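PDB 6RJ1: Mgp-operon protein 3 from Mycoplasma pneumoniae, which probably works together with the adhesin P1 in attaching this pathogen to human host cells, as an immunodominant protein of its surface. Local coordinates for residues W492-W500 and L533-A541; D787-N798 and R895-A904. All coordinates share one frame; numbering follows the deposited sequence.

Contact 1 (W492-W500 and L533-A541); sequences WWAKTELNW and LTQPAYLIA
Tyr-538 sets the edge of its ring against one face of Trp-493, an edge-to-face aromatic pair buried in a region whose sequence family is grouped with the beta-propellers. With Tyr-538 CG anti to its carbonyl carbon (chi1 -65°), the ring reaches the indole. The planes stand 66° apart, and the bump is Tyr-538 CD2, 3.5 Å from Trp-493 CD2, off the centre of that face. Ile-540 CD1 packs on Trp-493 CZ2. The phenol tip passes between Leu-498 and Trp-500, Leu-498 CD1 3.7 Å from Tyr-538 CZ, and its OH is hydrogen-bonded to water 2; Val-695 of strand 693-699 also borders the ring. Where the backbones run closest, the small CB of Ala-494 lets the chains close in, packing on CB of Leu-533 and, at 4.2 Å, on Pro-536 CB. Thr-534 CG2 fits among the carbonyl oxygens of Trp-493, Ala-494 and Thr-496, 3.5 Å from Thr-496 O. Thr-534 N makes a nearly straight hydrogen bond (174°) to Ala-494 O. Water 1 links Ala-494 N to Pro-536 O. Thr-534 OG1, also hydrogen-bonded to Glu-510 of helix 503-511, accepts a hydrogen bond from water 3, itself an acceptor for Leu-498 N and, at 2.9 Å, for Trp-500 NE1.

Contact 2 (D787-N798 and R895-A904); sequences DPAPVARGHKPN and RTGIEFNEDA
Asn-901 packs its side chain against Ala-792 and His-795, at the meeting of two type II beta turns, Ala-792 to His-795 and Glu-899 to Glu-902. Its CB touches the methyl of Ala-792, CB to CB 4.1 Å, and lies over the rim of one face of the imidazole. CG comes next, 3.5 Å from His-795 CD2, with the amide inclined 34° to the ring. At the tip the branches part: OD1 rests near CB and CD2 of His-795, whereas ND2 passes CD2 and NE2 of that ring and stands above the centre of the Phe-900 ring, 3.5 Å from its plane. The backbone adds a direct tie: Asn-901 O accepts a hydrogen bond from Ala-792 N at 3.1 Å. Phe-900 O accepts a hydrogen bond on an in-plane lone pair from ND2 of Asn-798 at 2.8 Å, nearly straight (169°); Asn-798 CG, anti to its carbonyl carbon (chi1 -59°), brings the amide there. Asp-787 CB covers the middle of the Arg-895 guanidinium; its OD1 forms a long salt bridge to Arg-895 NE, well out of the guanidinium plane, and Arg-895 NH1 is hydrogen-bonded to the hydroxyl of Tyr-856. Segment 787-798 is the loop between strands 779-786 and 799-805 of one antiparallel sheet, and meets the segment leaving strand 888-896 of another; Glu-899 reaches across to the first sheet through a salt bridge with Arg-811 of strand 808-815.

The two contacts share no strand or sheet: their centres lie 33 Å apart and their nearest atoms about 17 Å. Contact 1 is core, 11 Å from the centre of the chain, and joins segments whose strands belong to one mixed sheet without pairing directly; aromatic and aliphatic packing dominates, with bound waters serving its polar backbone atoms. Contact 2, partly buried and 32 Å out, brings a loop of one antiparallel sheet against the end of a strand of another and the loop that follows it, through turns, asparagine amides and a loose ion pair. The buried area is comparable, 597 against 494 Å², but the outer interface relies more on polar side chains.

Contact 1 (W492-W500 and L533-A541)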
loop_
_atom_site.group_PDB
_atom_site.type_symbol
_atom_site.label_atom_id
_atom_site.label_comp_id
_atom_site.label_asym_id
_atom_site.label_seq_id
_atom_site.Cartn_x
_atom_site.Cartn_y
_atom_site.Cartn_z
ATOM N N TRP A 492 -6.811 -6.804 -13.066
ATOM C CA TRP A 492 -6.863 -7.248 -11.672
ATOM C C TRP A 492 -5.461 -7.537 -11.158
ATOM O O TRP A 492 -4.678 -8.171 -11.869
ATOM C CB TRP A 492 -7.691 -8.533 -11.564
ATOM C CG TRP A 492 -9.149 -8.346 -11.832
ATOM C CD1 TRP A 492 -9.808 -8.604 -12.997
ATOM C CD2 TRP A 492 -10.135 -7.891 -10.901
ATOM N NE1 TRP A 492 -11.148 -8.333 -12.849
ATOM C CE2 TRP A 492 -11.376 -7.885 -11.573
ATOM C CE3 TRP A 492 -10.092 -7.491 -9.555
ATOM C CZ2 TRP A 492 -12.565 -7.501 -10.945
ATOM C CZ3 TRP A 492 -11.268 -7.094 -8.939
ATOM C CH2 TRP A 492 -12.486 -7.106 -9.630
ATOM N N TRP A 493 -5.154 -7.118 -9.914
ATOM C CA TRP A 493 -3.867 -7.439 -9.291
ATOM C C TRP A 493 -3.766 -8.954 -9.018
ATOM O O TRP A 493 -2.681 -9.528 -9.152
ATOM C CB TRP A 493 -3.645 -6.644 -8.003
ATOM C CG TRP A 493 -3.066 -5.278 -8.219
ATOM C CD1 TRP A 493 -3.622 -4.088 -7.856
ATOM C CD2 TRP A 493 -1.808 -4.964 -8.837
ATOM N NE1 TRP A 493 -2.791 -3.051 -8.199
ATOM C CE2 TRP A 493 -1.667 -3.559 -8.801
ATOM C CE3 TRP A 493 -0.772 -5.739 -9.404
ATOM C CZ2 TRP A 493 -0.548 -2.906 -9.340
ATOM C CZ3 TRP A 493 0.342 -5.094 -9.920
ATOM C CH2 TRP A 493 0.443 -3.694 -9.900
ATOM N N ALA A 494 -4.915 -9.595 -8.689
ATOM C CA ALA A 494 -5.042 -11.033 -8.434
ATOM C C ALA A 494 -4.723 -11.862 -9.677
ATOM O O ALA A 494 -4.458 -13.059 -9.560
ATOM C CB ALA A 494 -6.442 -11.359 -7.925
ATOM N N LYS A 495 -4.773 -11.235 -10.864
ATOM C CA LYS A 495 -4.456 -11.866 -12.150
ATOM C C LYS A 495 -3.068 -11.400 -12.656
ATOM O O LYS A 495 -2.684 -11.722 -13.781
ATOM C CB LYS A 495 -5.556 -11.592 -13.182
ATOM C CG LYS A 495 -6.784 -12.469 -13.010
ATOM C CD LYS A 495 -7.966 -12.011 -13.858
ATOM C CE LYS A 495 -7.936 -12.538 -15.273
ATOM N NZ LYS A 495 -9.257 -12.395 -15.950
ATOM N N THR A 496 -2.317 -10.646 -11.809
ATOM C CA THR A 496 -0.965 -10.180 -12.117
ATOM C C THR A 496 0.011 -10.856 -11.161
ATOM O O THR A 496 0.143 -10.451 -10.000
ATOM C CB THR A 496 -0.857 -8.647 -12.121
ATOM O OG1 THR A 496 -1.910 -8.092 -12.904
ATOM C CG2 THR A 496 0.478 -8.167 -12.662
ATOM N N GLU A 497 0.664 -11.918 -11.652
ATOM C CA GLU A 497 1.648 -12.699 -10.919
ATOM C C GLU A 497 2.971 -11.935 -10.929
ATOM O O GLU A 497 3.478 -11.563 -11.989
ATOM C CB GLU A 497 1.792 -14.094 -11.544
ATOM C CG GLU A 497 2.553 -15.107 -10.701
ATOM C CD GLU A 497 2.949 -16.346 -11.485
ATOM O OE1 GLU A 497 3.943 -16.282 -12.247
ATOM O OE2 GLU A 497 2.255 -17.381 -11.349
ATOM N N LEU A 498 3.498 -11.658 -9.737
ATOM C CA LEU A 498 4.750 -10.931 -9.573
ATOM C C LEU A 498 5.835 -11.872 -9.076
ATOM O O LEU A 498 5.538 -12.955 -8.558
ATOM C CB LEU A 498 4.577 -9.757 -8.580
ATOM C CG LEU A 498 3.507 -8.702 -8.911
ATOM C CD1 LEU A 498 3.420 -7.665 -7.843
ATOM C CD2 LEU A 498 3.768 -8.011 -10.241
ATOM N N ASN A 499 7.092 -11.475 -9.281
ATOM C CA ASN A 499 8.240 -12.207 -8.778
ATOM C C ASN A 499 8.462 -11.658 -7.372
ATOM O O ASN A 499 8.578 -10.443 -7.188
ATOM C CB ASN A 499 9.458 -11.993 -9.667
ATOM C CG ASN A 499 10.687 -12.792 -9.302
ATOM O OD1 ASN A 499 10.808 -13.391 -8.226
ATOM N ND2 ASN A 499 11.640 -12.811 -10.203
ATOM N N TRP A 500 8.432 -12.552 -6.381
ATOM C CA TRP A 500 8.579 -12.224 -4.967
ATOM C C TRP A 500 10.032 -12.375 -4.495
ATOM O O TRP A 500 10.341 -12.123 -3.330
ATOM C CB TRP A 500 7.580 -13.056 -4.137
ATOM C CG TRP A 500 6.156 -12.676 -4.432
ATOM C CD1 TRP A 500 5.391 -13.095 -5.485
ATOM C CD2 TRP A 500 5.357 -11.737 -3.705
ATOM N NE1 TRP A 500 4.163 -12.474 -5.459
ATOM C CE2 TRP A 500 4.116 -11.632 -4.375
ATOM C CE3 TRP A 500 5.561 -10.987 -2.534
ATOM C CZ2 TRP A 500 3.092 -10.787 -3.926
ATOM C CZ3 TRP A 500 4.543 -10.159 -2.086
ATOM C CH2 TRP A 500 3.332 -10.051 -2.788
ATOM N N LEU A 533 -5.928 -17.801 -8.060
ATOM C CA LEU A 533 -5.548 -16.403 -8.199
ATOM C C LEU A 533 -4.380 -16.062 -7.261
ATOM O O LEU A 533 -4.046 -16.862 -6.381
ATOM C CB LEU A 533 -6.765 -15.487 -7.999
ATOM C CG LEU A 533 -7.927 -15.696 -8.999
ATOM C CD1 LEU A 533 -9.212 -15.133 -8.469
ATOM C CD2 LEU A 533 -7.618 -15.124 -10.385
ATOM N N THR A 534 -3.710 -14.926 -7.494
ATOM C CA THR A 534 -2.551 -14.536 -6.699
ATOM C C THR A 534 -2.914 -13.335 -5.791
ATOM O O THR A 534 -4.107 -13.083 -5.559
ATOM C CB THR A 534 -1.304 -14.354 -7.610
ATOM O OG1 THR A 534 -0.137 -14.187 -6.802
ATOM C CG2 THR A 534 -1.433 -13.198 -8.623
ATOM N N GLN A 535 -1.882 -12.633 -5.251
ATOM C CA GLN A 535 -2.030 -11.484 -4.362
ATOM C C GLN A 535 -2.997 -10.440 -4.964
ATOM O O GLN A 535 -2.783 -9.981 -6.085
ATOM C CB GLN A 535 -0.648 -10.902 -3.956
ATOM C CG GLN A 535 -0.669 -9.645 -3.070
ATOM C CD GLN A 535 -1.371 -9.778 -1.751
ATOM O OE1 GLN A 535 -1.329 -10.823 -1.086
ATOM N NE2 GLN A 535 -2.010 -8.702 -1.328
ATOM N N PRO A 536 -4.109 -10.138 -4.252
ATOM C CA PRO A 536 -5.126 -9.245 -4.820
ATOM C C PRO A 536 -4.951 -7.740 -4.617
ATOM O O PRO A 536 -5.535 -6.977 -5.371
ATOM C CB PRO A 536 -6.386 -9.703 -4.093
ATOM C CG PRO A 536 -5.882 -10.011 -2.722
ATOM C CD PRO A 536 -4.550 -10.673 -2.947
ATOM N N ALA A 537 -4.276 -7.310 -3.549
ATOM C CA ALA A 537 -4.208 -5.893 -3.229
ATOM C C ALA A 537 -2.834 -5.370 -2.882
ATOM O O ALA A 537 -1.979 -6.101 -2.368
ATOM C CB ALA A 537 -5.186 -5.573 -2.110
ATOM N N TYR A 538 -2.643 -4.070 -3.166
ATOM C CA TYR A 538 -1.412 -3.339 -2.902
ATOM C C TYR A 538 -1.699 -1.915 -2.443
ATOM O O TYR A 538 -2.714 -1.332 -2.827
ATOM C CB TYR A 538 -0.513 -3.334 -4.163
ATOM C CG TYR A 538 -0.023 -4.713 -4.561
ATOM C CD1 TYR A 538 1.094 -5.279 -3.954
ATOM C CD2 TYR A 538 -0.714 -5.478 -5.503
ATOM C CE1 TYR A 538 1.516 -6.568 -4.276
ATOM C CE2 TYR A 538 -0.304 -6.768 -5.829
ATOM C CZ TYR A 538 0.818 -7.304 -5.223
ATOM O OH TYR A 538 1.216 -8.576 -5.557
ATOM N N LEU A 539 -0.790 -1.361 -1.606
ATOM C CA LEU A 539 -0.780 0.040 -1.125
ATOM C C LEU A 539 0.385 0.713 -1.873
ATOM O O LEU A 539 1.537 0.667 -1.443
ATOM C CB LEU A 539 -0.633 0.110 0.400
ATOM C CG LEU A 539 -1.801 -0.494 1.181
ATOM C CD1 LEU A 539 -1.323 -1.533 2.158
ATOM C CD2 LEU A 539 -2.634 0.583 1.856
ATOM N N ILE A 540 0.068 1.217 -3.075
ATOM C CA ILE A 540 0.977 1.763 -4.089
ATOM C C ILE A 540 1.723 3.008 -3.626
ATOM O O ILE A 540 1.112 4.063 -3.478
ATOM C CB ILE A 540 0.207 1.995 -5.440
ATOM C CG1 ILE A 540 -0.615 0.746 -5.870
ATOM C CG2 ILE A 540 1.116 2.506 -6.575
ATOM C CD1 ILE A 540 0.161 -0.485 -6.392
ATOM N N ALA A 541 3.057 2.899 -3.482
ATOM C CA ALA A 541 3.927 4.021 -3.115
ATOM C C ALA A 541 4.123 4.978 -4.307
ATOM O O ALA A 541 4.436 6.154 -4.111
ATOM C CB ALA A 541 5.269 3.507 -2.635
HETATM O O HOH W 1 -7.018 -8.031 -7.376
HETATM O O HOH W 2 -0.348 -10.234 -7.353
HETATM O O HOH W 3 1.903 -12.096 -7.316
#

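Contact 2 (D787-N798 and R895-A904)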
loop_
_atom_site.group_PDB
_atom_site.type_symbol
_atom_site.label_atom_id
_atom_site.label_comp_id
_atom_site.label_asym_id
_atom_site.label_seq_id
_atom_site.Cartn_x
_atom_site.Cartn_y
_atom_site.Cartn_z
ATOM N N ASP A 787 21.279 8.770 -13.033
ATOM C CA ASP A 787 22.486 9.296 -12.397
ATOM C C ASP A 787 23.281 10.167 -13.392
ATOM O O ASP A 787 23.589 9.695 -14.492
ATOM C CB ASP A 787 23.336 8.138 -11.830
ATOM C CG ASP A 787 24.639 8.526 -11.145
ATOM O OD1 ASP A 787 24.617 9.449 -10.292
ATOM O OD2 ASP A 787 25.678 7.889 -11.443
ATOM N N PRO A 788 23.547 11.457 -13.062
ATOM C CA PRO A 788 24.277 12.322 -14.011
ATOM C C PRO A 788 25.758 11.978 -14.166
ATOM O O PRO A 788 26.350 12.302 -15.192
ATOM C CB PRO A 788 24.090 13.725 -13.430
ATOM C CG PRO A 788 23.871 13.508 -11.979
ATOM C CD PRO A 788 23.217 12.174 -11.812
ATOM N N ALA A 789 26.350 11.334 -13.136
ATOM C CA ALA A 789 27.757 10.936 -13.086
ATOM C C ALA A 789 28.135 10.002 -14.247
ATOM O O ALA A 789 27.348 9.113 -14.585
ATOM C CB ALA A 789 28.064 10.271 -11.750
ATOM N N PRO A 790 29.308 10.205 -14.894
ATOM C CA PRO A 790 29.675 9.332 -16.020
ATOM C C PRO A 790 30.054 7.911 -15.598
ATOM O O PRO A 790 30.668 7.713 -14.545
ATOM C CB PRO A 790 30.852 10.069 -16.669
ATOM C CG PRO A 790 31.467 10.842 -15.571
ATOM C CD PRO A 790 30.350 11.224 -14.640
ATOM N N VAL A 791 29.671 6.926 -16.424
ATOM C CA VAL A 791 29.993 5.514 -16.195
ATOM C C VAL A 791 31.109 5.054 -17.153
ATOM O O VAL A 791 31.485 5.800 -18.066
ATOM C CB VAL A 791 28.762 4.560 -16.187
ATOM C CG1 VAL A 791 27.989 4.675 -14.878
ATOM C CG2 VAL A 791 27.845 4.789 -17.388
ATOM N N ALA A 792 31.655 3.843 -16.920
ATOM C CA ALA A 792 32.730 3.239 -17.714
ATOM C C ALA A 792 32.364 3.083 -19.200
ATOM O O ALA A 792 31.175 3.033 -19.539
ATOM C CB ALA A 792 33.115 1.891 -17.123
ATOM N N ARG A 793 33.396 3.032 -20.082
ATOM C CA ARG A 793 33.250 2.865 -21.525
ATOM C C ARG A 793 32.454 1.594 -21.868
ATOM O O ARG A 793 32.751 0.508 -21.353
ATOM C CB ARG A 793 34.627 2.834 -22.202
ATOM C CG ARG A 793 34.936 4.059 -23.057
ATOM C CD ARG A 793 35.178 3.687 -24.523
ATOM N NE ARG A 793 36.120 4.591 -25.175
ATOM C CZ ARG A 793 36.482 4.522 -26.457
ATOM N NH1 ARG A 793 37.357 5.390 -26.953
ATOM N NH2 ARG A 793 35.969 3.589 -27.254
ATOM N N GLY A 794 31.423 1.772 -22.694
ATOM C CA GLY A 794 30.557 0.695 -23.166
ATOM C C GLY A 794 29.432 0.286 -22.244
ATOM O O GLY A 794 28.840 -0.777 -22.446
ATOM N N HIS A 795 29.117 1.122 -21.234
ATOM C CA HIS A 795 28.040 0.859 -20.274
ATOM C C HIS A 795 27.022 1.991 -20.278
ATOM O O HIS A 795 27.399 3.160 -20.376
ATOM C CB HIS A 795 28.599 0.629 -18.862
ATOM C CG HIS A 795 29.348 -0.659 -18.713
ATOM N ND1 HIS A 795 30.704 -0.747 -18.994
ATOM C CD2 HIS A 795 28.906 -1.874 -18.314
ATOM C CE1 HIS A 795 31.038 -2.004 -18.756
ATOM N NE2 HIS A 795 29.989 -2.719 -18.344
ATOM N N LYS A 796 25.732 1.638 -20.191
ATOM C CA LYS A 796 24.608 2.579 -20.174
ATOM C C LYS A 796 24.587 3.393 -18.864
ATOM O O LYS A 796 25.028 2.865 -17.840
ATOM C CB LYS A 796 23.273 1.815 -20.325
ATOM C CG LYS A 796 23.049 1.136 -21.679
ATOM C CD LYS A 796 22.464 2.065 -22.763
ATOM C CE LYS A 796 20.958 2.316 -22.797
ATOM N NZ LYS A 796 20.162 1.061 -22.778
ATOM N N PRO A 797 24.067 4.653 -18.853
ATOM C CA PRO A 797 24.023 5.420 -17.587
ATOM C C PRO A 797 23.071 4.816 -16.555
ATOM O O PRO A 797 21.949 4.440 -16.902
ATOM C CB PRO A 797 23.561 6.815 -18.024
ATOM C CG PRO A 797 22.851 6.606 -19.308
ATOM C CD PRO A 797 23.512 5.439 -19.978
ATOM N N ASN A 798 23.530 4.717 -15.294
ATOM C CA ASN A 798 22.782 4.142 -14.173
ATOM C C ASN A 798 21.532 4.930 -13.812
ATOM O O ASN A 798 21.471 6.144 -14.001
ATOM C CB ASN A 798 23.659 4.009 -12.914
ATOM C CG ASN A 798 24.907 3.165 -13.034
ATOM O OD1 ASN A 798 24.972 2.159 -13.756
ATOM N ND2 ASN A 798 25.931 3.558 -12.292
ATOM N N ARG A 895 22.338 10.330 -3.503
ATOM C CA ARG A 895 22.945 9.007 -3.650
ATOM C C ARG A 895 24.165 8.876 -2.740
ATOM O O ARG A 895 24.897 9.849 -2.543
ATOM C CB ARG A 895 23.382 8.781 -5.103
ATOM C CG ARG A 895 22.267 8.457 -6.067
ATOM C CD ARG A 895 22.827 8.262 -7.459
ATOM N NE ARG A 895 21.824 7.746 -8.394
ATOM C CZ ARG A 895 20.959 8.500 -9.067
ATOM N NH1 ARG A 895 20.947 9.814 -8.905
ATOM N NH2 ARG A 895 20.089 7.942 -9.895
ATOM N N THR A 896 24.393 7.669 -2.197
ATOM C CA THR A 896 25.552 7.334 -1.352
ATOM C C THR A 896 26.081 5.951 -1.741
ATOM O O THR A 896 25.319 5.115 -2.231
ATOM C CB THR A 896 25.222 7.389 0.166
ATOM O OG1 THR A 896 24.168 6.483 0.483
ATOM C CG2 THR A 896 24.891 8.796 0.670
ATOM N N GLY A 897 27.373 5.727 -1.517
ATOM C CA GLY A 897 28.039 4.457 -1.797
ATOM C C GLY A 897 28.614 4.322 -3.194
ATOM O O GLY A 897 28.452 5.219 -4.033
ATOM N N ILE A 898 29.293 3.184 -3.443
ATOM C CA ILE A 898 29.912 2.833 -4.728
ATOM C C ILE A 898 28.792 2.549 -5.741
ATOM O O ILE A 898 27.806 1.888 -5.405
ATOM C CB ILE A 898 30.895 1.623 -4.595
ATOM C CG1 ILE A 898 31.800 1.698 -3.311
ATOM C CG2 ILE A 898 31.737 1.403 -5.866
ATOM C CD1 ILE A 898 32.745 2.950 -3.115
ATOM N N GLU A 899 28.941 3.073 -6.966
ATOM C CA GLU A 899 27.960 2.921 -8.042
ATOM C C GLU A 899 28.383 1.859 -9.067
ATOM O O GLU A 899 29.569 1.528 -9.149
ATOM C CB GLU A 899 27.686 4.278 -8.719
ATOM C CG GLU A 899 27.182 5.365 -7.772
ATOM C CD GLU A 899 25.812 5.160 -7.148
ATOM O OE1 GLU A 899 24.874 4.773 -7.884
ATOM O OE2 GLU A 899 25.673 5.406 -5.927
ATOM N N PHE A 900 27.408 1.315 -9.831
ATOM C CA PHE A 900 27.623 0.293 -10.860
ATOM C C PHE A 900 28.463 0.857 -12.013
ATOM O O PHE A 900 28.145 1.927 -12.540
ATOM C CB PHE A 900 26.274 -0.262 -11.352
ATOM C CG PHE A 900 26.321 -1.522 -12.190
ATOM C CD1 PHE A 900 26.963 -2.668 -11.723
ATOM C CD2 PHE A 900 25.659 -1.590 -13.410
ATOM C CE1 PHE A 900 26.995 -3.834 -12.492
ATOM C CE2 PHE A 900 25.681 -2.762 -14.172
ATOM C CZ PHE A 900 26.348 -3.876 -13.707
ATOM N N ASN A 901 29.562 0.156 -12.365
ATOM C CA ASN A 901 30.536 0.547 -13.397
ATOM C C ASN A 901 31.147 1.940 -13.132
ATOM O O ASN A 901 31.443 2.666 -14.086
ATOM C CB ASN A 901 29.974 0.448 -14.842
ATOM C CG ASN A 901 28.907 -0.585 -15.106
ATOM O OD1 ASN A 901 27.816 -0.255 -15.583
ATOM N ND2 ASN A 901 29.188 -1.848 -14.837
ATOM N N GLU A 902 31.348 2.298 -11.836
ATOM C CA GLU A 902 31.946 3.572 -11.391
ATOM C C GLU A 902 33.350 3.757 -12.006
ATOM O O GLU A 902 33.728 4.875 -12.368
ATOM C CB GLU A 902 31.998 3.640 -9.856
ATOM C CG GLU A 902 32.111 5.048 -9.297
ATOM C CD GLU A 902 31.568 5.224 -7.891
ATOM O OE1 GLU A 902 30.619 6.021 -7.720
ATOM O OE2 GLU A 902 32.090 4.571 -6.960
ATOM N N ASP A 903 34.088 2.641 -12.155
ATOM C CA ASP A 903 35.400 2.552 -12.798
ATOM C C ASP A 903 35.439 1.323 -13.738
ATOM O O ASP A 903 34.472 0.549 -13.775
ATOM C CB ASP A 903 36.557 2.559 -11.773
ATOM C CG ASP A 903 36.516 1.449 -10.741
ATOM O OD1 ASP A 903 35.836 1.626 -9.705
ATOM O OD2 ASP A 903 37.178 0.412 -10.961
ATOM N N ALA A 904 36.538 1.171 -14.513
ATOM C CA ALA A 904 36.737 0.092 -15.489
ATOM C C ALA A 904 36.525 -1.342 -14.944
ATOM O O ALA A 904 35.813 -2.123 -15.580
ATOM C CB ALA A 904 38.109 0.216 -16.133
#